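Local coordinates for DUF2787 domain-containing protein (PDB 2V1L) that is of unknown function, but is encoded on a Vibrio cholerae pathogenicity island and has a fold homologous to that of human p32, at residues 5-9 / 18-22; 40-45 / 60-66. All blocks are in the same frame, centred on the assembly; numbering follows the deposited sequence.

Contact 1 (5-9 / 18-22)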
loop_
_atom_site.group_PDB
_atom_site.type_symbol
_atom_site.label_atom_id
_atom_site.label_comp_id
_atom_site.label_asym_id
_atom_site.label_seq_id
_atom_site.Cartn_x
_atom_site.Cartn_y
_atom_site.Cartn_z
ATOM N N LEU A 5 -1.755 -15.039 -9.581
ATOM C CA LEU A 5 -2.699 -14.933 -8.426
ATOM C C LEU A 5 -3.249 -13.502 -8.248
ATOM O O LEU A 5 -4.411 -13.318 -7.860
ATOM C CB LEU A 5 -2.048 -15.465 -7.131
ATOM C CG LEU A 5 -2.953 -15.656 -5.901
ATOM C CD1 LEU A 5 -4.078 -16.651 -6.189
ATOM C CD2 LEU A 5 -2.174 -16.069 -4.665
ATOM N N PHE A 6 -2.408 -12.504 -8.522
ATOM C CA PHE A 6 -2.831 -11.099 -8.604
ATOM C C PHE A 6 -2.557 -10.641 -10.017
ATOM O O PHE A 6 -1.456 -10.854 -10.525
ATOM C CB PHE A 6 -2.009 -10.189 -7.679
ATOM C CG PHE A 6 -2.010 -10.595 -6.243
ATOM C CD1 PHE A 6 -3.003 -10.155 -5.386
ATOM C CD2 PHE A 6 -0.984 -11.386 -5.732
ATOM C CE1 PHE A 6 -3.000 -10.527 -4.052
ATOM C CE2 PHE A 6 -0.971 -11.758 -4.395
ATOM C CZ PHE A 6 -1.980 -11.332 -3.557
ATOM N N LYS A 7 -3.531 -9.999 -10.653
ATOM C CA LYS A 7 -3.294 -9.404 -11.970
ATOM C C LYS A 7 -4.391 -8.455 -12.451
ATOM O O LYS A 7 -5.559 -8.580 -12.045
ATOM C CB LYS A 7 -3.104 -10.490 -13.050
ATOM C CG LYS A 7 -1.698 -11.071 -13.169
ATOM C CD LYS A 7 -1.631 -12.145 -14.252
ATOM C CE LYS A 7 -0.785 -13.324 -13.787
ATOM N NZ LYS A 7 -0.296 -14.149 -14.926
ATOM N N PRO A 8 -4.003 -7.477 -13.299
ATOM C CA PRO A 8 -2.783 -6.671 -13.325
ATOM C C PRO A 8 -3.141 -5.176 -13.149
ATOM O O PRO A 8 -4.326 -4.837 -13.065
ATOM C CB PRO A 8 -2.261 -6.933 -14.738
ATOM C CG PRO A 8 -3.565 -7.242 -15.571
ATOM C CD PRO A 8 -4.724 -7.322 -14.575
ATOM N N THR A 9 -2.139 -4.300 -13.067
ATOM C CA THR A 9 -2.371 -2.850 -12.953
ATOM C C THR A 9 -1.367 -2.092 -13.817
ATOM O O THR A 9 -0.434 -2.692 -14.367
ATOM C CB THR A 9 -2.285 -2.326 -11.486
ATOM O OG1 THR A 9 -0.917 -2.132 -11.108
ATOM C CG2 THR A 9 -2.952 -3.271 -10.503
ATOM N N HIS A 18 3.932 -8.964 -4.640
ATOM C CA HIS A 18 2.888 -10.012 -4.745
ATOM C C HIS A 18 3.092 -11.150 -3.761
ATOM O O HIS A 18 2.138 -11.600 -3.116
ATOM C CB HIS A 18 2.770 -10.530 -6.170
ATOM C CG HIS A 18 2.199 -9.525 -7.124
ATOM N ND1 HIS A 18 2.754 -9.266 -8.359
ATOM C CD2 HIS A 18 1.116 -8.716 -7.021
ATOM C CE1 HIS A 18 2.038 -8.344 -8.980
ATOM N NE2 HIS A 18 1.034 -8.003 -8.193
ATOM N N ALA A 19 4.343 -11.582 -3.635
ATOM C CA ALA A 19 4.773 -12.572 -2.641
ATOM C C ALA A 19 4.483 -12.156 -1.201
ATOM O O ALA A 19 4.089 -12.995 -0.398
ATOM C CB ALA A 19 6.283 -12.895 -2.814
ATOM N N LEU A 20 4.710 -10.888 -0.851
ATOM C CA LEU A 20 4.277 -10.393 0.466
ATOM C C LEU A 20 2.763 -10.513 0.634
ATOM O O LEU A 20 2.287 -11.040 1.649
ATOM C CB LEU A 20 4.731 -8.948 0.726
ATOM C CG LEU A 20 4.172 -8.259 1.984
ATOM C CD1 LEU A 20 4.576 -8.962 3.304
ATOM C CD2 LEU A 20 4.586 -6.823 2.026
ATOM N N LEU A 21 2.018 -10.045 -0.369
ATOM C CA LEU A 21 0.547 -10.092 -0.344
ATOM C C LEU A 21 0.052 -11.527 -0.283
ATOM O O LEU A 21 -0.765 -11.862 0.572
ATOM C CB LEU A 21 -0.057 -9.421 -1.575
ATOM C CG LEU A 21 0.070 -7.909 -1.801
ATOM C CD1 LEU A 21 -0.624 -7.523 -3.102
ATOM C CD2 LEU A 21 -0.489 -7.111 -0.649
ATOM N N ALA A 22 0.546 -12.359 -1.198
ATOM C CA ALA A 22 0.196 -13.783 -1.245
ATOM C C ALA A 22 0.440 -14.457 0.101
ATOM O O ALA A 22 -0.407 -15.211 0.585
ATOM C CB ALA A 22 0.978 -14.496 -2.362
#
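Phe6 is the main residue through which the irregular N-terminal segment 5-9 meets helix 15-29: it accounts for 111 of the 227 Å² buried between segments 5-9 and 18-22. Its CA-to-CB bond points toward the helix, and the m rotamer (chi1 -56°, chi2 -87°) carries the ring up to one turn of it. Leu21, in its mt rotamer, puts CD1 over one face of that ring, 4.1 Å from the centroid and 17° off the normal, a CH-pi contact; Leu21 CB also lies 3.4 Å from Phe6 CZ. Ala22 N lies at the ring edge, 3.6 Å from Phe6 CE2; Ala22 CB is 3.9 Å from that same Phe6 CE2. Within the helix Ala22 N donates to His18 O at 2.6 Å, so the phenyl packs against an amide that already has its partner.

His18, also m at chi1, sends its imidazole toward the N-terminal end of the helix, beside Phe6 CB. Its plane is within 12° of that of Phe6, yet the centroids are 5.3 Å apart and slid so that the rings barely overlap; the closest side-chain atoms are Phe6 CB and His18 CD2, at 3.5 Å. Leu5 starts sideways, but its tp rotamer brings CD2 to 4.2 Å from Ala22 CB at the margin.

No hydrogen bond joins the two segments. Leu5 instead pairs through its backbone with Trp72, whose side chain also touches Phe6. The arrangement is that of an N-terminal arm packed chiefly by one aromatic side chain onto the first helix of a p32-like fold, an antiparallel sheet with packed helices.

Contact 2 (40-45 / 60-66)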
loop_
_atom_site.group_PDB
_atom_site.type_symbol
_atom_site.label_atom_id
_atom_site.label_comp_id
_atom_site.label_asym_id
_atom_site.label_seq_id
_atom_site.Cartn_x
_atom_site.Cartn_y
_atom_site.Cartn_z
ATOM N N GLU A 40 -13.233 -9.848 -0.605
ATOM C CA GLU A 40 -12.914 -8.476 -0.184
ATOM C C GLU A 40 -12.169 -8.454 1.145
ATOM O O GLU A 40 -12.735 -8.832 2.166
ATOM C CB GLU A 40 -14.188 -7.628 -0.090
ATOM C CG GLU A 40 -13.974 -6.183 0.357
ATOM C CD GLU A 40 -15.162 -5.624 1.148
ATOM O OE1 GLU A 40 -16.304 -5.643 0.619
ATOM O OE2 GLU A 40 -14.944 -5.164 2.299
ATOM N N VAL A 41 -10.916 -7.983 1.121
ATOM C CA VAL A 41 -10.028 -7.989 2.293
ATOM C C VAL A 41 -9.194 -6.688 2.463
ATOM O O VAL A 41 -8.826 -6.035 1.486
ATOM C CB VAL A 41 -9.094 -9.252 2.266
ATOM C CG1 VAL A 41 -7.807 -9.009 1.492
ATOM C CG2 VAL A 41 -8.773 -9.712 3.652
ATOM N N VAL A 42 -8.912 -6.333 3.712
ATOM C CA VAL A 42 -8.120 -5.155 4.036
ATOM C C VAL A 42 -6.945 -5.510 4.958
ATOM O O VAL A 42 -7.136 -6.039 6.052
ATOM C CB VAL A 42 -8.999 -4.021 4.671
ATOM C CG1 VAL A 42 -8.142 -2.898 5.217
ATOM C CG2 VAL A 42 -9.978 -3.469 3.651
ATOM N N MET A 43 -5.730 -5.190 4.509
ATOM C CA MET A 43 -4.511 -5.379 5.304
ATOM C C MET A 43 -4.056 -4.031 5.889
ATOM O O MET A 43 -4.060 -3.012 5.189
ATOM C CB MET A 43 -3.382 -5.957 4.434
ATOM C CG MET A 43 -3.636 -7.310 3.787
ATOM S SD MET A 43 -2.236 -7.864 2.767
ATOM C CE MET A 43 -2.877 -9.376 2.064
ATOM N N ASN A 44 -3.654 -4.030 7.152
ATOM C CA ASN A 44 -3.063 -2.850 7.774
ATOM C C ASN A 44 -1.673 -3.164 8.321
ATOM O O ASN A 44 -1.483 -4.202 8.955
ATOM C CB ASN A 44 -3.941 -2.301 8.900
ATOM C CG ASN A 44 -5.202 -1.646 8.380
ATOM O OD1 ASN A 44 -6.196 -2.326 8.122
ATOM N ND2 ASN A 44 -5.161 -0.326 8.200
ATOM N N PHE A 45 -0.716 -2.271 8.064
ATOM C CA PHE A 45 0.648 -2.407 8.577
ATOM C C PHE A 45 0.849 -1.197 9.469
ATOM O O PHE A 45 0.718 -0.050 8.995
ATOM C CB PHE A 45 1.688 -2.437 7.422
ATOM C CG PHE A 45 1.491 -3.554 6.435
ATOM C CD1 PHE A 45 2.383 -4.631 6.396
ATOM C CD2 PHE A 45 0.420 -3.546 5.536
ATOM C CE1 PHE A 45 2.212 -5.654 5.492
ATOM C CE2 PHE A 45 0.224 -4.587 4.636
ATOM C CZ PHE A 45 1.113 -5.650 4.612
ATOM N N VAL A 60 0.315 1.757 6.762
ATOM C CA VAL A 60 -0.056 1.492 5.399
ATOM C C VAL A 60 -1.298 0.628 5.422
ATOM O O VAL A 60 -1.398 -0.289 6.228
ATOM C CB VAL A 60 1.072 0.772 4.630
ATOM C CG1 VAL A 60 0.590 0.264 3.346
ATOM C CG2 VAL A 60 2.309 1.694 4.432
ATOM N N GLU A 61 -2.235 0.935 4.523
ATOM C CA GLU A 61 -3.422 0.122 4.258
ATOM C C GLU A 61 -3.471 -0.336 2.807
ATOM O O GLU A 61 -3.269 0.459 1.883
ATOM C CB GLU A 61 -4.701 0.913 4.608
ATOM C CG GLU A 61 -5.981 0.110 4.434
ATOM C CD GLU A 61 -7.229 0.849 4.900
ATOM O OE1 GLU A 61 -7.278 1.272 6.075
ATOM O OE2 GLU A 61 -8.179 0.977 4.082
ATOM N N ILE A 62 -3.741 -1.622 2.607
ATOM C CA ILE A 62 -3.888 -2.182 1.283
ATOM C C ILE A 62 -5.215 -2.941 1.186
ATOM O O ILE A 62 -5.541 -3.715 2.078
ATOM C CB ILE A 62 -2.707 -3.130 0.912
ATOM C CG1 ILE A 62 -1.372 -2.376 0.979
ATOM C CG2 ILE A 62 -2.953 -3.736 -0.489
ATOM C CD1 ILE A 62 -0.127 -3.239 1.285
ATOM N N ALA A 63 -5.959 -2.726 0.098
ATOM C CA ALA A 63 -7.247 -3.395 -0.107
ATOM C C ALA A 63 -7.301 -4.280 -1.324
ATOM O O ALA A 63 -6.919 -3.898 -2.439
ATOM C CB ALA A 63 -8.392 -2.390 -0.155
ATOM N N LEU A 64 -7.838 -5.468 -1.100
ATOM C CA LEU A 64 -7.919 -6.481 -2.132
ATOM C C LEU A 64 -9.325 -7.054 -2.137
ATOM O O LEU A 64 -9.946 -7.204 -1.085
ATOM C CB LEU A 64 -6.913 -7.611 -1.835
ATOM C CG LEU A 64 -5.456 -7.295 -1.474
ATOM C CD1 LEU A 64 -4.805 -8.502 -0.833
ATOM C CD2 LEU A 64 -4.676 -6.896 -2.693
ATOM N N SER A 65 -9.819 -7.381 -3.319
ATOM C CA SER A 65 -11.064 -8.122 -3.441
ATOM C C SER A 65 -10.828 -9.349 -4.311
ATOM O O SER A 65 -9.972 -9.330 -5.201
ATOM C CB SER A 65 -12.147 -7.245 -4.047
ATOM O OG SER A 65 -11.872 -7.021 -5.415
ATOM N N GLN A 66 -11.591 -10.406 -4.032
ATOM C CA GLN A 66 -11.495 -11.695 -4.737
ATOM C C GLN A 66 -12.357 -11.655 -5.996
ATOM O O GLN A 66 -13.587 -11.537 -5.911
ATOM C CB GLN A 66 -11.970 -12.842 -3.825
ATOM C CG GLN A 66 -12.176 -12.432 -2.343
ATOM C CD GLN A 66 -12.999 -13.429 -1.520
ATOM O OE1 GLN A 66 -12.774 -14.646 -1.579
ATOM N NE2 GLN A 66 -13.947 -12.909 -0.733
#
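Strands 41-46 and 60-66 are antiparallel neighbours in the curved sheet of this p32-like fold, their short axes 4.8 Å apart at closest approach and their directions at 163°. Val41-Leu64, Met43-Ile62 and Phe45-Val60 are hydrogen-bonded pairs, each closed by two N-H...O bonds of 2.5 to 2.9 Å between backbone N and O atoms; Val42-Ala63 and Asn44-Glu61 are the non-hydrogen-bonded pairs between them.

Side-chain relief differs between the two faces. On the face of Val41, Met43, Phe45, Val60, Ile62 and Leu64, all buried, the large groups lean diagonally past their direct partners. Met43, extended in mtt, reaches along to Leu64, with Met43 CE 3.6 Å from Leu64 CD1. Phe45 tips its ring the same way, so that Phe45 CE2 is 3.6 Å from Ile62 CD1. Val41 is shorter and fits low, its CG1 3.7 Å from Leu64 CB. Helix 15-29 covers Met43 through Leu21, Ile24 and Leu25, while Phe130 of helix 117-135 meets the Phe45 ring edge-to-face and packs on Val60 and Ile62.

On the other face, small Ala63 makes a shallow spot beside Val42, with Val42 CG2 4.3 Å from Ala63 CB. Val42 comes closer to its diagonal neighbour, the extended Glu61, Val42 CG1 lying 3.8 Å from Glu61 CG. The carboxylate of Glu61 finds its stronger partner in Tyr76 of strand 72-82, through OE2; its other oxygen, Glu61 OE1, accepts a weak hydrogen bond from Asn44 ND2, 3.4 Å long with an N-H...O angle of 154°.

Overall arrangement
Contacts 1 and 2 meet at helix 15-29. Contact 2 is the more central, 8 Å from the chain centre against 12 Å, and buries 623 Å² against 227 Å². The chemistry follows this placing: paired strands are held by a regular backbone hydrogen-bond ladder, whereas the N-terminal arm rests on the helix by side-chain packing without hydrogen bonds. Leu21 belongs to both environments, its CD1 being 4.1 Å from Leu64 CD2 and its CD2 4.2 Å from Ile62 CG2; Phe6 CE1 comes to 4.2 Å from Leu64 CD1. Thus Phe6, Leu21 and the face of Met43, Ile62 and Leu64 adjoin in one apolar core, with Leu5 and Glu40 at the exposed margins.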